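Local atomic coordinates of transcriptional regulator nlh2 (PDB entry 4G3V), a protein that probably regulates transcription as a sigma-54 activator, its GAF domain, captured here in an inactive state, being the likely control module. Residues I9-V12 against N13-K17; E31-K34 against V35-S38. All coordinates share one frame; numbering follows the deposited sequence.

Interaction 1: I9-V12 against N13-K17; sequences INVV and NEITK
Four successive i to i+4 backbone bonds, from Asn-13, Glu-14, Ile-15 and Thr-16 back to Ile-9, Asn-10, Val-11 and Val-12, carry the alpha-helix through this junction without a break; the straightest is Asn-13 N to Ile-9 O, 3.0 Å long at 168° on the hydrogen. On the polar side the amides of Asn-10 and Asn-13 stay apart and are joined by a water, which donates to Asn-10 OD1 at 3.0 Å and accepts from Asn-13 ND2 at 2.9 Å. Asn-13 swings its amide back toward the preceding turn, with CG anti to its own carbonyl carbon (chi1 -64°), so that CG lies 3.4 Å from Ile-9 O and ND2 runs alongside the CG2 branch of Ile-9. With ND2 engaged by the water, OD1 takes hydrogen bonds from the side-chain amides of Asn-150 and Asn-154 of the second subunit. Helix 4-19 thus serves two purposes in this GAF domain: one side helps to form the dimer interface, while another packs within the chain against helices 25-40 and 139-162. Val-11 and Ile-15 belong to the inward side. Their side chains run alongside each other in the same direction, and Val-11 CG2 meets the end of Ile-15, CD1, at 4.0 Å. Ile-15 also lays CG1 against the backbone, 3.2 Å from Val-11 O, and the side chain packs on Ile-152 and Leu-155 of helix 139-162. The next residue, Thr-16, turns OG1 back beside its own backbone N (chi1 -60°), bringing it within 3.0 Å of Val-12 O, the carbonyl that already accepts Thr-16 N. The proton of this hydroxyl has a second possible acceptor, Asn-154 OD1 of the second subunit, to which the bond would be weak.

Interaction 2: E31-K34 against V35-S38; sequences EVLK and VLYS
The backbone of Glu-31 to Ser-38 is regular alpha-helix, with Val-35, Leu-36, Tyr-37 and Ser-38 each donating to the carbonyl four residues earlier; Ser-38 N to Lys-34 O is the shortest of these bonds at 2.9 Å. Val-35 presses both methyls onto the previous turn. CG2 stands between its own backbone N and carbonyl carbon and reaches Val-32 O at 3.2 Å, while CG1 rests 3.6 Å from Glu-31 O. With both methyls gone, as in an alanine here, Ile-15 of helix 4-19 would probably face a gap where it now packs on this valine. Leu-33 and Leu-36 cross obliquely, Leu-33 CD2 meeting Leu-36 CD1 at 4.2 Å. On the outer side, in one of its two modelled conformers, Lys-34 bends at chi3 (-59°) and NZ comes 3.2 Å from Glu-31 OE1, on the syn side and 19° out of the carboxylate plane; as a permanent link this salt bridge is therefore doubtful. Tyr-37 sets the edge of its ring, at CD2, near Lys-34 O, and the ring meets that of Tyr-61. The result is an amphipathic helix of the GAF alpha/beta fold: Leu-33 faces strand 44-51 of the central antiparallel sheet, Val-32 and Leu-36 meet Ile-152 of helix 139-162, and Glu-31 and Lys-34 lie on the outer side.

Interaction 1 comes first along the chain, on helix 4-19, and interaction 2 follows on helix 25-40; their centres are about 10 Å apart, on the same side of the chain's centre. The two meet directly: Ile-15 CG1 packs on Val-35 CG2 at 3.7 Å, and Ile-15 CD1 on Val-32 CG1 at 4.0 Å. Helix 139-162 joins them, its Ile-152 touching Ile-15 as well as Val-32 and Leu-36. Helix 25-40 also reaches strand 44-51 of the sheet, whereas residues 9-17 contact the second subunit and residues 31-38 do not. Packing therefore runs continuously from the sheet through residues 31-38 to helix 4-19, which meets helix 139-162 of the second subunit.

Interaction 1: I9-V12 against N13-K17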
ATOM      1  N   ILE A   9       9.677  -1.094  -1.921  1.00 28.60           N
ATOM      2  CA  ILE A   9       8.891  -0.624  -3.053  1.00 28.84           C
ATOM      3  C   ILE A   9       8.641  -1.781  -4.012  1.00 26.90           C
ATOM      4  O   ILE A   9       7.498  -2.029  -4.453  1.00 27.34           O
ATOM      5  CB  ILE A   9       9.617   0.529  -3.764  1.00 29.21           C
ATOM      6  CG1 ILE A   9       9.542   1.792  -2.886  1.00 34.38           C
ATOM      7  CG2 ILE A   9       9.006   0.788  -5.129  1.00 30.56           C
ATOM      8  CD1 ILE A   9      10.535   2.886  -3.267  1.00 37.29           C
ATOM      9  N   ASN A  10       9.709  -2.514  -4.318  1.00 26.78           N
ATOM     10  CA  ASN A  10       9.596  -3.641  -5.238  1.00 27.37           C
ATOM     11  C   ASN A  10       8.697  -4.765  -4.715  1.00 24.20           C
ATOM     12  O   ASN A  10       7.948  -5.381  -5.489  1.00 26.19           O
ATOM     13  CB  ASN A  10      10.991  -4.161  -5.622  1.00 30.54           C
ATOM     14  CG  ASN A  10      11.745  -3.179  -6.519  1.00 35.34           C
ATOM     15  OD1 ASN A  10      11.128  -2.394  -7.245  1.00 39.62           O
ATOM     16  ND2 ASN A  10      13.081  -3.215  -6.473  1.00 36.05           N
ATOM     17  N   VAL A  11       8.752  -5.055  -3.425  1.00 25.17           N
ATOM     18  CA  VAL A  11       7.903  -6.131  -2.898  1.00 24.35           C
ATOM     19  C   VAL A  11       6.428  -5.732  -2.915  1.00 23.38           C
ATOM     20  O   VAL A  11       5.553  -6.567  -3.151  1.00 25.15           O
ATOM     21  CB  VAL A  11       8.341  -6.639  -1.493  1.00 31.23           C
ATOM     22  CG1 VAL A  11       7.825  -5.759  -0.400  1.00 32.40           C
ATOM     23  CG2 VAL A  11       7.842  -8.074  -1.277  1.00 33.16           C
ATOM     24  N   VAL A  12       6.145  -4.462  -2.664  1.00 23.37           N
ATOM     25  CA  VAL A  12       4.773  -3.978  -2.754  1.00 23.16           C
ATOM     26  C   VAL A  12       4.270  -4.097  -4.201  1.00 22.91           C
ATOM     27  O   VAL A  12       3.151  -4.571  -4.444  1.00 23.31           O
ATOM     28  CB  VAL A  12       4.660  -2.526  -2.237  1.00 25.43           C
ATOM     29  CG1 VAL A  12       3.364  -1.868  -2.717  1.00 26.84           C
ATOM     30  CG2 VAL A  12       4.753  -2.516  -0.712  1.00 26.84           C
ATOM     31  N   ASN A  13       5.077  -3.692  -5.171  1.00 23.05           N
ATOM     32  CA  ASN A  13       4.674  -3.884  -6.574  1.00 24.71           C
ATOM     33  C   ASN A  13       4.442  -5.359  -6.906  1.00 21.44           C
ATOM     34  O   ASN A  13       3.478  -5.712  -7.580  1.00 22.70           O
ATOM     35  CB  ASN A  13       5.722  -3.318  -7.543  1.00 26.01           C
ATOM     36  CG  ASN A  13       5.888  -1.824  -7.420  1.00 27.11           C
ATOM     37  OD1 ASN A  13       5.003  -1.128  -6.927  1.00 26.28           O
ATOM     38  ND2 ASN A  13       7.032  -1.318  -7.878  1.00 28.61           N
ATOM     39  N   GLU A  14       5.328  -6.223  -6.423  1.00 22.82           N
ATOM     40  CA  GLU A  14       5.249  -7.659  -6.715  1.00 23.98           C
ATOM     41  C   GLU A  14       4.012  -8.284  -6.067  1.00 20.92           C
ATOM     42  O   GLU A  14       3.310  -9.074  -6.683  1.00 23.54           O
ATOM     43  CB  GLU A  14       6.519  -8.352  -6.225  1.00 26.46           C
ATOM     44  CG  GLU A  14       6.519  -9.877  -6.355  1.00 30.46           C
ATOM     45  CD  GLU A  14       6.525 -10.396  -7.782  1.00 35.13           C
ATOM     46  OE1 GLU A  14       6.488  -9.600  -8.747  1.00 35.17           O
ATOM     47  OE2 GLU A  14       6.577 -11.634  -7.926  1.00 36.95           O
ATOM     48  N   ILE A  15       3.734  -7.907  -4.818  1.00 20.77           N
ATOM     49  CA  ILE A  15       2.556  -8.398  -4.121  1.00 21.34           C
ATOM     50  C   ILE A  15       1.282  -7.975  -4.842  1.00 21.89           C
ATOM     51  O   ILE A  15       0.358  -8.771  -4.980  1.00 21.47           O
ATOM     52  CB  ILE A  15       2.567  -7.949  -2.634  1.00 22.24           C
ATOM     53  CG1 ILE A  15       3.649  -8.751  -1.880  1.00 23.43           C
ATOM     54  CG2 ILE A  15       1.213  -8.166  -1.984  1.00 22.18           C
ATOM     55  CD1 ILE A  15       3.951  -8.247  -0.464  1.00 24.75           C
ATOM     56  N   THR A  16       1.236  -6.740  -5.344  1.00 22.90           N
ATOM     57  CA  THR A  16       0.050  -6.281  -6.065  1.00 22.93           C
ATOM     58  C   THR A  16      -0.148  -7.090  -7.346  1.00 21.98           C
ATOM     59  O   THR A  16      -1.271  -7.441  -7.710  1.00 22.28           O
ATOM     60  CB  THR A  16       0.155  -4.774  -6.372  1.00 23.35           C
ATOM     61  OG1 THR A  16       0.275  -4.060  -5.136  1.00 23.28           O
ATOM     62  CG2 THR A  16      -1.047  -4.245  -7.119  1.00 25.61           C
ATOM     63  N   LYS A  17       0.952  -7.396  -8.013  1.00 22.42           N
ATOM     64  CA  LYS A  17       0.923  -8.230  -9.213  1.00 23.68           C
ATOM     65  C   LYS A  17       0.363  -9.623  -8.906  1.00 22.94           C
ATOM     66  O   LYS A  17      -0.493 -10.126  -9.634  1.00 24.62           O
ATOM     67  CB  LYS A  17       2.324  -8.341  -9.794  1.00 23.69           C
ATOM     68  CG  LYS A  17       2.402  -9.153 -11.072  1.00 26.62           C
ATOM     69  CD  LYS A  17       3.809  -9.080 -11.690  1.00 29.83           C
ATOM     70  CE  LYS A  17       3.918  -9.958 -12.923  1.00 37.04           C
ATOM     71  NZ  LYS A  17       5.311  -9.999 -13.477  1.00 40.46           N
TER
HETATM   72  O   HOH W   1       8.912  -3.114  -9.188  1.00 39.53           O

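Interaction 2: E31-K34 against V35-S38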
ATOM      1  N   GLU A  31       2.071 -17.099  -1.609  1.00 28.60           N
ATOM      2  CA  GLU A  31       3.071 -16.455  -2.458  1.00 28.09           C
ATOM      3  C   GLU A  31       3.451 -15.089  -1.873  1.00 25.15           C
ATOM      4  O   GLU A  31       4.606 -14.676  -1.945  1.00 27.03           O
ATOM      5  CB  GLU A  31       2.571 -16.323  -3.892  1.00 32.09           C
ATOM      6  CG  GLU A  31       3.624 -15.871  -4.890  1.00 35.39           C
ATOM      7  CD  GLU A  31       4.668 -16.925  -5.218  1.00 39.90           C
ATOM      8  OE1 GLU A  31       4.581 -18.079  -4.732  1.00 38.85           O
ATOM      9  OE2 GLU A  31       5.590 -16.584  -5.987  1.00 39.43           O
ATOM     10  N   VAL A  32       2.491 -14.389  -1.276  1.00 23.49           N
ATOM     11  CA  VAL A  32       2.816 -13.151  -0.562  1.00 24.60           C
ATOM     12  C   VAL A  32       3.860 -13.400   0.544  1.00 25.07           C
ATOM     13  O   VAL A  32       4.856 -12.670   0.658  1.00 24.63           O
ATOM     14  CB  VAL A  32       1.554 -12.506   0.035  1.00 24.70           C
ATOM     15  CG1 VAL A  32       1.913 -11.329   0.975  1.00 25.77           C
ATOM     16  CG2 VAL A  32       0.645 -12.038  -1.068  1.00 26.93           C
ATOM     17  N   LEU A  33       3.654 -14.432   1.353  1.00 25.08           N
ATOM     18  CA  LEU A  33       4.594 -14.718   2.430  1.00 27.77           C
ATOM     19  C   LEU A  33       5.951 -15.145   1.880  1.00 27.87           C
ATOM     20  O   LEU A  33       6.994 -14.826   2.461  1.00 27.89           O
ATOM     21  CB  LEU A  33       4.030 -15.782   3.376  1.00 27.23           C
ATOM     22  CG  LEU A  33       2.708 -15.388   4.062  1.00 26.87           C
ATOM     23  CD1 LEU A  33       2.249 -16.438   5.077  1.00 27.95           C
ATOM     24  CD2 LEU A  33       2.830 -14.037   4.732  1.00 28.10           C
ATOM     25  N   LYS A  34       5.943 -15.857   0.760  1.00 27.15           N
ATOM     26  CA  LYS A  34       7.182 -16.279   0.130  0.57 28.32           C
ATOM     27  C   LYS A  34       7.996 -15.074  -0.340  1.00 28.96           C
ATOM     28  O   LYS A  34       9.218 -15.038  -0.176  1.00 30.80           O
ATOM     29  CB  LYS A  34       6.890 -17.209  -1.049  0.57 30.22           C
ATOM     30  CG  LYS A  34       8.124 -17.772  -1.716  0.57 34.47           C
ATOM     31  CD  LYS A  34       7.751 -18.607  -2.936  0.57 37.94           C
ATOM     32  CE  LYS A  34       6.841 -19.764  -2.576  0.57 41.53           C
ATOM     33  NZ  LYS A  34       6.427 -20.535  -3.780  0.57 43.64           N
ATOM     34  N   VAL A  35       7.329 -14.081  -0.919  1.00 28.03           N
ATOM     35  CA  VAL A  35       8.073 -12.904  -1.370  1.00 30.89           C
ATOM     36  C   VAL A  35       8.511 -12.032  -0.181  1.00 29.62           C
ATOM     37  O   VAL A  35       9.546 -11.369  -0.244  1.00 33.91           O
ATOM     38  CB  VAL A  35       7.359 -12.088  -2.503  1.00 34.33           C
ATOM     39  CG1 VAL A  35       7.165 -12.964  -3.746  1.00 32.56           C
ATOM     40  CG2 VAL A  35       6.055 -11.535  -2.064  1.00 35.04           C
ATOM     41  N   LEU A  36       7.762 -12.042   0.916  1.00 28.57           N
ATOM     42  CA  LEU A  36       8.238 -11.342   2.115  1.00 28.05           C
ATOM     43  C   LEU A  36       9.555 -11.948   2.577  1.00 30.57           C
ATOM     44  O   LEU A  36      10.462 -11.250   3.040  1.00 32.27           O
ATOM     45  CB  LEU A  36       7.212 -11.421   3.235  1.00 31.22           C
ATOM     46  CG  LEU A  36       6.080 -10.412   3.093  1.00 33.66           C
ATOM     47  CD1 LEU A  36       5.074 -10.567   4.217  1.00 35.57           C
ATOM     48  CD2 LEU A  36       6.660  -9.009   3.090  1.00 35.28           C
ATOM     49  N   TYR A  37       9.663 -13.257   2.453  1.00 32.75           N
ATOM     50  CA  TYR A  37      10.919 -13.918   2.763  1.00 35.31           C
ATOM     51  C   TYR A  37      12.001 -13.568   1.736  1.00 36.26           C
ATOM     52  O   TYR A  37      13.101 -13.153   2.091  1.00 37.40           O
ATOM     53  CB  TYR A  37      10.712 -15.423   2.807  1.00 42.03           C
ATOM     54  CG  TYR A  37      12.000 -16.181   2.871  1.00 46.92           C
ATOM     55  CD1 TYR A  37      12.692 -16.299   4.059  1.00 51.18           C
ATOM     56  CD2 TYR A  37      12.523 -16.782   1.740  1.00 49.53           C
ATOM     57  CE1 TYR A  37      13.879 -16.999   4.118  1.00 53.94           C
ATOM     58  CE2 TYR A  37      13.702 -17.479   1.790  1.00 53.62           C
ATOM     59  CZ  TYR A  37      14.370 -17.588   2.975  1.00 55.34           C
ATOM     60  OH  TYR A  37      15.541 -18.286   2.997  1.00 60.00           O
ATOM     61  N   SER A  38      11.693 -13.728   0.458  1.00 37.12           N
ATOM     62  CA  SER A  38      12.712 -13.556  -0.572  1.00 39.95           C
ATOM     63  C   SER A  38      13.167 -12.092  -0.728  1.00 40.70           C
ATOM     64  O   SER A  38      14.346 -11.833  -0.953  1.00 43.79           O
ATOM     65  CB  SER A  38      12.216 -14.126  -1.905  1.00 39.38           C
ATOM     66  OG  SER A  38      11.192 -13.315  -2.451  1.00 41.51           O
TER